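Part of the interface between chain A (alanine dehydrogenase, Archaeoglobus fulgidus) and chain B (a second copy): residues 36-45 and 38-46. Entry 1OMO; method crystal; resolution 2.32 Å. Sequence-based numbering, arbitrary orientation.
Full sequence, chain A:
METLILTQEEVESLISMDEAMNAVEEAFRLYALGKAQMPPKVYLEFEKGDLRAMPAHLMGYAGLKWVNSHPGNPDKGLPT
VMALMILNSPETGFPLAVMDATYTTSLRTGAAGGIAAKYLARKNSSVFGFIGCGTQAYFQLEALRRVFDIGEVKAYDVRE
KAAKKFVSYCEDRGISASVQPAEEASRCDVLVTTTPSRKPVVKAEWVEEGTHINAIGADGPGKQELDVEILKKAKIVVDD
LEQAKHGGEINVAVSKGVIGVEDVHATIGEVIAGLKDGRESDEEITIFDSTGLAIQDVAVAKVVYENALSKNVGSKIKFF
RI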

ATOM      1  N   ALA A  36       2.735  -4.425  17.544  1.00 32.29           N
ATOM      2  CA  ALA A  36       2.442  -4.591  16.121  1.00 33.19           C
ATOM      3  C   ALA A  36       2.261  -3.199  15.552  1.00 33.60           C
ATOM      4  O   ALA A  36       1.846  -2.274  16.239  1.00 34.70           O
ATOM      5  CB  ALA A  36       1.174  -5.409  15.897  1.00 32.68           C
ATOM      6  N   GLN A  37       2.583  -3.049  14.288  1.00 33.57           N
ATOM      7  CA  GLN A  37       2.456  -1.758  13.664  1.00 33.54           C
ATOM      8  C   GLN A  37       1.409  -1.917  12.529  1.00 32.23           C
ATOM      9  O   GLN A  37       1.395  -2.927  11.812  1.00 29.76           O
ATOM     10  CB  GLN A  37       3.869  -1.397  13.195  1.00 36.63           C
ATOM     11  CG  GLN A  37       4.117  -0.072  12.503  1.00 40.37           C
ATOM     12  CD  GLN A  37       5.611   0.078  12.120  1.00 42.15           C
ATOM     13  OE1 GLN A  37       6.301  -0.916  11.804  1.00 41.78           O
ATOM     14  NE2 GLN A  37       6.104   1.318  12.135  1.00 41.89           N
ATOM     15  N   MET A  38       0.495  -0.958  12.397  1.00 30.86           N
ATOM     16  CA  MET A  38      -0.501  -1.063  11.344  1.00 30.96           C
ATOM     17  C   MET A  38      -1.113   0.261  10.917  1.00 31.25           C
ATOM     18  O   MET A  38      -1.883   0.866  11.659  1.00 31.09           O
ATOM     19  CB  MET A  38      -1.638  -2.035  11.747  1.00 29.21           C
ATOM     20  CG  MET A  38      -2.733  -2.206  10.700  1.00 28.17           C
ATOM     21  SD  MET A  38      -4.102  -3.260  11.189  1.00 28.65           S
ATOM     22  CE  MET A  38      -4.821  -2.236  12.419  1.00 28.83           C
ATOM     23  N   PRO A  39      -0.760   0.736   9.712  1.00 31.07           N
ATOM     24  CA  PRO A  39      -1.319   1.991   9.224  1.00 29.42           C
ATOM     25  C   PRO A  39      -2.741   1.759   8.742  1.00 30.12           C
ATOM     26  O   PRO A  39      -3.160   0.625   8.527  1.00 28.45           O
ATOM     27  CB  PRO A  39      -0.405   2.347   8.058  1.00 30.41           C
ATOM     28  CG  PRO A  39       0.924   1.782   8.482  1.00 29.53           C
ATOM     29  CD  PRO A  39       0.496   0.423   9.005  1.00 31.41           C
ATOM     30  N   PRO A  40      -3.515   2.838   8.602  1.00 29.38           N
ATOM     31  CA  PRO A  40      -4.900   2.769   8.126  1.00 28.89           C
ATOM     32  C   PRO A  40      -4.869   2.168   6.696  1.00 28.35           C
ATOM     33  O   PRO A  40      -3.841   2.258   6.007  1.00 29.01           O
ATOM     34  CB  PRO A  40      -5.315   4.244   8.084  1.00 30.12           C
ATOM     35  CG  PRO A  40      -4.487   4.857   9.187  1.00 29.65           C
ATOM     36  CD  PRO A  40      -3.150   4.210   9.000  1.00 29.96           C
ATOM     37  N   LYS A  41      -5.969   1.570   6.247  1.00 26.89           N
ATOM     38  CA  LYS A  41      -6.021   1.020   4.901  1.00 25.80           C
ATOM     39  C   LYS A  41      -6.025   2.195   3.921  1.00 26.27           C
ATOM     40  O   LYS A  41      -6.505   3.277   4.249  1.00 24.82           O
ATOM     41  CB  LYS A  41      -7.307   0.215   4.684  1.00 25.90           C
ATOM     42  CG  LYS A  41      -7.591  -0.880   5.677  1.00 23.14           C
ATOM     43  CD  LYS A  41      -8.941  -1.538   5.360  1.00 21.60           C
ATOM     44  CE  LYS A  41      -9.197  -2.684   6.329  1.00 20.98           C
ATOM     45  NZ  LYS A  41     -10.441  -3.419   6.014  1.00 21.38           N
ATOM     46  N   VAL A  42      -5.496   1.989   2.722  1.00 27.02           N
ATOM     47  CA  VAL A  42      -5.488   3.066   1.746  1.00 29.17           C
ATOM     48  C   VAL A  42      -6.379   2.649   0.616  1.00 31.11           C
ATOM     49  O   VAL A  42      -6.274   1.528   0.120  1.00 34.04           O
ATOM     50  CB  VAL A  42      -4.107   3.333   1.220  1.00 28.54           C
ATOM     51  CG1 VAL A  42      -4.141   4.502   0.250  1.00 28.29           C
ATOM     52  CG2 VAL A  42      -3.201   3.642   2.375  1.00 26.86           C
ATOM     53  N   TYR A  43      -7.278   3.544   0.223  1.00 32.79           N
ATOM     54  CA  TYR A  43      -8.231   3.254  -0.840  1.00 33.19           C
ATOM     55  C   TYR A  43      -7.917   3.983  -2.116  1.00 32.03           C
ATOM     56  O   TYR A  43      -7.456   5.116  -2.104  1.00 33.10           O
ATOM     57  CB  TYR A  43      -9.630   3.673  -0.419  1.00 34.64           C
ATOM     58  CG  TYR A  43     -10.159   2.999   0.813  1.00 35.42           C
ATOM     59  CD1 TYR A  43     -10.904   1.818   0.723  1.00 37.78           C
ATOM     60  CD2 TYR A  43      -9.915   3.532   2.067  1.00 35.70           C
ATOM     61  CE1 TYR A  43     -11.389   1.187   1.867  1.00 37.94           C
ATOM     62  CE2 TYR A  43     -10.392   2.917   3.205  1.00 37.64           C
ATOM     63  CZ  TYR A  43     -11.127   1.745   3.099  1.00 37.27           C
ATOM     64  OH  TYR A  43     -11.590   1.118   4.222  1.00 37.77           O
ATOM     65  N   LEU A  44      -8.180   3.312  -3.216  1.00 31.30           N
ATOM     66  CA  LEU A  44      -8.012   3.865  -4.537  1.00 30.02           C
ATOM     67  C   LEU A  44      -9.409   3.568  -5.060  1.00 31.95           C
ATOM     68  O   LEU A  44      -9.722   2.412  -5.360  1.00 33.11           O
ATOM     69  CB  LEU A  44      -6.979   3.061  -5.307  1.00 28.21           C
ATOM     70  CG  LEU A  44      -6.022   3.817  -6.225  1.00 28.31           C
ATOM     71  CD1 LEU A  44      -5.584   5.113  -5.551  1.00 25.30           C
ATOM     72  CD2 LEU A  44      -4.824   2.911  -6.556  1.00 25.10           C
ATOM     73  N   GLU A  45     -10.269   4.580  -5.138  1.00 32.37           N
ATOM     74  CA  GLU A  45     -11.633   4.347  -5.607  1.00 32.04           C
ATOM     75  C   GLU A  45     -11.741   4.414  -7.109  1.00 32.90           C
ATOM     76  O   GLU A  45     -11.143   5.283  -7.740  1.00 35.80           O
ATOM     77  CB  GLU A  45     -12.582   5.355  -4.982  1.00 32.18           C
ATOM     78  CG  GLU A  45     -12.672   5.217  -3.484  1.00 34.33           C
ATOM     79  CD  GLU A  45     -13.160   3.835  -3.088  1.00 36.22           C
ATOM     80  OE1 GLU A  45     -14.035   3.287  -3.787  1.00 36.50           O
ATOM     81  OE2 GLU A  45     -12.684   3.287  -2.076  1.00 37.80           O
TER
ATOM     82  N   MET B  38      -3.697   9.893  -6.499  1.00 28.17           N
ATOM     83  CA  MET B  38      -2.521   9.488  -5.792  1.00 28.27           C
ATOM     84  C   MET B  38      -2.671   9.838  -4.322  1.00 28.25           C
ATOM     85  O   MET B  38      -2.724  11.011  -3.947  1.00 28.23           O
ATOM     86  CB  MET B  38      -1.297  10.195  -6.384  1.00 28.65           C
ATOM     87  CG  MET B  38       0.015   9.740  -5.790  1.00 29.90           C
ATOM     88  SD  MET B  38       1.363  10.563  -6.622  1.00 31.96           S
ATOM     89  CE  MET B  38       0.977  12.226  -6.272  1.00 33.35           C
ATOM     90  N   PRO B  39      -2.840   8.823  -3.479  1.00 27.56           N
ATOM     91  CA  PRO B  39      -2.953   9.228  -2.082  1.00 26.74           C
ATOM     92  C   PRO B  39      -1.554   9.274  -1.524  1.00 26.02           C
ATOM     93  O   PRO B  39      -0.623   8.841  -2.175  1.00 25.52           O
ATOM     94  CB  PRO B  39      -3.819   8.127  -1.449  1.00 28.21           C
ATOM     95  CG  PRO B  39      -3.711   6.980  -2.373  1.00 27.67           C
ATOM     96  CD  PRO B  39      -3.624   7.602  -3.745  1.00 27.24           C
ATOM     97  N   PRO B  40      -1.385   9.832  -0.326  1.00 26.45           N
ATOM     98  CA  PRO B  40      -0.080   9.933   0.335  1.00 26.39           C
ATOM     99  C   PRO B  40       0.605   8.559   0.464  1.00 27.12           C
ATOM    100  O   PRO B  40      -0.047   7.536   0.379  1.00 27.06           O
ATOM    101  CB  PRO B  40      -0.447  10.478   1.719  1.00 27.15           C
ATOM    102  CG  PRO B  40      -1.674  11.274   1.463  1.00 27.12           C
ATOM    103  CD  PRO B  40      -2.452  10.396   0.525  1.00 26.32           C
ATOM    104  N   LYS B  41       1.912   8.561   0.691  1.00 27.48           N
ATOM    105  CA  LYS B  41       2.701   7.354   0.884  1.00 28.94           C
ATOM    106  C   LYS B  41       2.366   6.779   2.258  1.00 29.28           C
ATOM    107  O   LYS B  41       1.942   7.495   3.157  1.00 31.12           O
ATOM    108  CB  LYS B  41       4.198   7.695   0.850  1.00 28.11           C
ATOM    109  CG  LYS B  41       4.682   8.172  -0.510  1.00 28.31           C
ATOM    110  CD  LYS B  41       6.146   8.579  -0.487  1.00 23.41           C
ATOM    111  CE  LYS B  41       6.542   9.011  -1.881  1.00 24.73           C
ATOM    112  NZ  LYS B  41       8.013   9.188  -2.089  1.00 23.53           N
ATOM    113  N   VAL B  42       2.562   5.481   2.421  1.00 30.17           N
ATOM    114  CA  VAL B  42       2.290   4.834   3.694  1.00 29.26           C
ATOM    115  C   VAL B  42       3.580   4.128   4.082  1.00 29.06           C
ATOM    116  O   VAL B  42       4.153   3.364   3.304  1.00 28.57           O
ATOM    117  CB  VAL B  42       1.106   3.841   3.579  1.00 28.85           C
ATOM    118  CG1 VAL B  42       0.744   3.282   4.952  1.00 28.35           C
ATOM    119  CG2 VAL B  42      -0.089   4.559   3.036  1.00 27.18           C
ATOM    120  N   TYR B  43       4.037   4.412   5.292  1.00 29.33           N
ATOM    121  CA  TYR B  43       5.279   3.864   5.807  1.00 29.00           C
ATOM    122  C   TYR B  43       5.153   2.813   6.886  1.00 28.87           C
ATOM    123  O   TYR B  43       4.202   2.772   7.656  1.00 28.68           O
ATOM    124  CB  TYR B  43       6.120   4.989   6.385  1.00 29.14           C
ATOM    125  CG  TYR B  43       6.517   6.040   5.399  1.00 29.35           C
ATOM    126  CD1 TYR B  43       7.809   6.074   4.863  1.00 31.36           C
ATOM    127  CD2 TYR B  43       5.611   7.010   5.005  1.00 29.37           C
ATOM    128  CE1 TYR B  43       8.180   7.058   3.949  1.00 30.74           C
ATOM    129  CE2 TYR B  43       5.966   7.989   4.109  1.00 30.61           C
ATOM    130  CZ  TYR B  43       7.241   8.012   3.581  1.00 31.56           C
ATOM    131  OH  TYR B  43       7.549   8.997   2.676  1.00 35.21           O
ATOM    132  N   LEU B  44       6.165   1.975   6.940  1.00 29.54           N
ATOM    133  CA  LEU B  44       6.263   0.941   7.943  1.00 29.66           C
ATOM    134  C   LEU B  44       7.720   1.139   8.356  1.00 30.45           C
ATOM    135  O   LEU B  44       8.629   0.885   7.565  1.00 30.57           O
ATOM    136  CB  LEU B  44       6.060  -0.419   7.286  1.00 29.97           C
ATOM    137  CG  LEU B  44       5.109  -1.453   7.885  1.00 27.83           C
ATOM    138  CD1 LEU B  44       3.744  -0.840   8.136  1.00 26.90           C
ATOM    139  CD2 LEU B  44       5.016  -2.610   6.919  1.00 25.73           C
ATOM    140  N   GLU B  45       7.951   1.622   9.573  1.00 31.82           N
ATOM    141  CA  GLU B  45       9.318   1.859  10.041  1.00 33.59           C
ATOM    142  C   GLU B  45       9.926   0.677  10.810  1.00 34.73           C
ATOM    143  O   GLU B  45       9.306   0.115  11.710  1.00 35.78           O
ATOM    144  CB  GLU B  45       9.355   3.104  10.938  1.00 34.53           C
ATOM    145  CG  GLU B  45       8.893   4.383  10.281  1.00 35.32           C
ATOM    146  CD  GLU B  45       9.684   4.699   9.035  1.00 37.37           C
ATOM    147  OE1 GLU B  45      10.905   4.470   9.032  1.00 37.07           O
ATOM    148  OE2 GLU B  45       9.091   5.183   8.051  1.00 40.21           O
ATOM    149  N   PHE B  46      11.144   0.298  10.464  1.00 34.85           N
ATOM    150  CA  PHE B  46      11.783  -0.779  11.174  1.00 34.68           C
ATOM    151  C   PHE B  46      13.040  -0.251  11.801  1.00 36.65           C
ATOM    152  O   PHE B  46      13.502   0.853  11.497  1.00 36.95           O
ATOM    153  CB  PHE B  46      12.149  -1.891  10.235  1.00 33.62           C
ATOM    154  CG  PHE B  46      11.047  -2.288   9.342  1.00 34.03           C
ATOM    155  CD1 PHE B  46      11.098  -1.973   7.996  1.00 33.34           C
ATOM    156  CD2 PHE B  46       9.966  -3.003   9.837  1.00 33.89           C
ATOM    157  CE1 PHE B  46      10.083  -2.372   7.141  1.00 35.51           C
ATOM    158  CE2 PHE B  46       8.945  -3.408   9.000  1.00 34.60           C
ATOM    159  CZ  PHE B  46       8.998  -3.093   7.640  1.00 35.41           C
TER

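Homodimer interfaces often pack one segment against its own copy, so that each contact is made twice and only the pair at the centre meets its like. This stretch of alanine dehydrogenase is a clear example. The touching parts of the two stretches run nearly antiparallel, 163° apart, and bury 438 Å² between them, mostly through apolar side chains, with Gln37(A) adding a polar contact at the margin.

At the centre the two valines touch, CG2 of Val42(A) lying 3.3 Å from CG2 of Val42(B). Both have CA-to-CB directed toward the partner and both adopt the t rotamer, which leaves CG1 free for a second neighbour: CG1 of Val42(B) is 3.4 Å from CB of Pro39(A), and CG1 of Val42(A) is 3.6 Å from CG of Pro39(B). A branched residue on a strand suits this place, since it offers two methyls close to the backbone.

Pro39(A) and Pro39(B) also have CA-to-CB directed toward the partner, and each presents a compact, rigid ring. The pucker differs, C-gamma exo in Pro39(A) and endo in Pro39(B), yet both rings meet the same partners. The leucines complete the pattern: CD1 of Leu44(B) lies 3.6 Å from CD of Pro39(A), and CD1 of Leu44(A) lies 3.6 Å from CD of Pro39(B). Their CA-to-CB bonds point sideways, and the longer side chain brings its end back to the ring; chi1 falls between wells in both, at -142° in Leu44(A) and -132° in Leu44(B).

In Lys41(A) and Lys41(B) the CA-to-CB bond points away, and the side chain is an extended m, t, t, t chain whose NZ is hydrogen-bonded elsewhere in the structure. The charged group thus stays clear of the apolar contact.

At one margin, Gln37(A) has CA-to-CB toward the other stretch, and its extended side chain, with chi1 and chi2 both t, ends beside the backbone of Glu45(B).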